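Local coordinates for protein G/U mismatch-specific DNA glycosylase (Deinococcus radiodurans, PDB 2C2Q) that belongs to the uracil-DNA glycosylase superfamily, as a mismatch-specific DNA glycosylase with a mixed beta-sheet flanked by helices, at residues R124-S127 with E128-V132. The protein carries 1 engineered substitution. Sequence-based numbering, arbitrary orientation.
Sequences RGAS and ETLGV
Helix 123-130, a short helix that follows strand 117-120 of the central sheet, carries an i to i+4 salt bridge between R124 and E128. One turn apart, the two long side chains run alongside each other, and R124 grips side-on: NE (2.8 Å) and NH2 (2.9 Å) both donate to E128 OE2, which lies in the guanidinium plane. OE2 takes NE on its anti lone pair and NH2 nearly along its C-O axis, the two planes standing 35° apart. R124 CG stands anti to the backbone N (chi1 -176°) and the chain bends at chi2, which carries NE to the carboxylate. On the buried side, small A126 rests its CB against L130 CD1 (4.2 Å) and also touches F120 and V156 of the sheet. T129 suits a buried helical site because its OG1 donates to G125 O (3.1 Å), which also accepts from T129 N, the two donors coming from opposite faces of the carbonyl plane. G131, first to leave helical geometry, lacks a side chain and so takes positive phi (71°) readily; its N still bonds S127 O (3.1 Å). Past the helix end, the short hydroxyl side chain of S127 donates through OG to V132 O (2.8 Å) from above the carbonyl plane.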
loop_
_atom_site.group_PDB
_atom_site.type_symbol
_atom_site.label_atom_id
_atom_site.label_comp_id
_atom_site.label_asym_id
_atom_site.label_seq_id
_atom_site.Cartn_x
_atom_site.Cartn_y
_atom_site.Cartn_z
ATOM N N ARG A 124 -8.090 -7.928 0.406
ATOM C CA ARG A 124 -7.767 -8.735 -0.740
ATOM C C ARG A 124 -6.279 -8.782 -1.102
ATOM O O ARG A 124 -5.741 -9.850 -1.397
ATOM C CB ARG A 124 -8.562 -8.217 -1.955
ATOM C CG ARG A 124 -8.350 -9.080 -3.221
ATOM C CD ARG A 124 -8.750 -10.551 -3.020
ATOM N NE ARG A 124 -8.453 -11.405 -4.207
ATOM C CZ ARG A 124 -9.304 -11.659 -5.224
ATOM N NH1 ARG A 124 -10.496 -11.076 -5.265
ATOM N NH2 ARG A 124 -8.934 -12.456 -6.226
ATOM N N GLY A 125 -5.626 -7.634 -1.115
ATOM C CA GLY A 125 -4.194 -7.596 -1.345
ATOM C C GLY A 125 -3.452 -8.402 -0.280
ATOM O O GLY A 125 -2.571 -9.189 -0.621
ATOM N N ALA A 126 -3.823 -8.224 0.991
ATOM C CA ALA A 126 -3.173 -8.934 2.101
ATOM C C ALA A 126 -3.411 -10.454 1.931
ATOM O O ALA A 126 -2.494 -11.262 2.039
ATOM C CB ALA A 126 -3.700 -8.436 3.455
ATOM N N SER A 127 -4.632 -10.811 1.545
ATOM C CA SER A 127 -5.036 -12.220 1.374
ATOM C C SER A 127 -4.294 -12.885 0.217
ATOM O O SER A 127 -3.811 -13.994 0.375
ATOM C CB SER A 127 -6.578 -12.348 1.249
ATOM O OG SER A 127 -6.939 -13.621 0.718
ATOM N N GLU A 128 -4.114 -12.185 -0.903
ATOM C CA GLU A 128 -3.319 -12.717 -2.036
ATOM C C GLU A 128 -1.859 -12.955 -1.618
ATOM O O GLU A 128 -1.240 -13.891 -2.106
ATOM C CB GLU A 128 -3.368 -11.798 -3.251
ATOM C CG GLU A 128 -4.726 -11.742 -3.959
ATOM C CD GLU A 128 -5.185 -13.064 -4.616
ATOM O OE1 GLU A 128 -4.338 -13.940 -4.868
ATOM O OE2 GLU A 128 -6.417 -13.212 -4.913
ATOM N N THR A 129 -1.335 -12.121 -0.722
ATOM C CA THR A 129 0.069 -12.188 -0.260
ATOM C C THR A 129 0.303 -13.183 0.875
ATOM O O THR A 129 1.259 -13.965 0.819
ATOM C CB THR A 129 0.549 -10.770 0.143
ATOM O OG1 THR A 129 0.397 -9.905 -0.991
ATOM C CG2 THR A 129 2.095 -10.731 0.509
ATOM N N LEU A 130 -0.569 -13.160 1.874
ATOM C CA LEU A 130 -0.365 -13.902 3.117
ATOM C C LEU A 130 -0.935 -15.316 3.041
ATOM O O LEU A 130 -0.628 -16.147 3.906
ATOM C CB LEU A 130 -0.938 -13.139 4.330
ATOM C CG LEU A 130 -0.377 -11.741 4.628
ATOM C CD1 LEU A 130 -1.191 -11.003 5.707
ATOM C CD2 LEU A 130 1.103 -11.796 5.012
ATOM N N GLY A 131 -1.743 -15.586 2.011
ATOM C CA GLY A 131 -2.365 -16.898 1.805
ATOM C C GLY A 131 -3.476 -17.225 2.804
ATOM O O GLY A 131 -3.831 -18.396 2.987
ATOM N N VAL A 132 -4.008 -16.208 3.474
ATOM C CA VAL A 132 -5.121 -16.396 4.386
ATOM C C VAL A 132 -6.364 -15.687 3.810
ATOM O O VAL A 132 -6.262 -14.553 3.323
ATOM C CB VAL A 132 -4.775 -15.930 5.825
ATOM C CG1 VAL A 132 -3.614 -16.757 6.393
ATOM C CG2 VAL A 132 -4.410 -14.461 5.872
#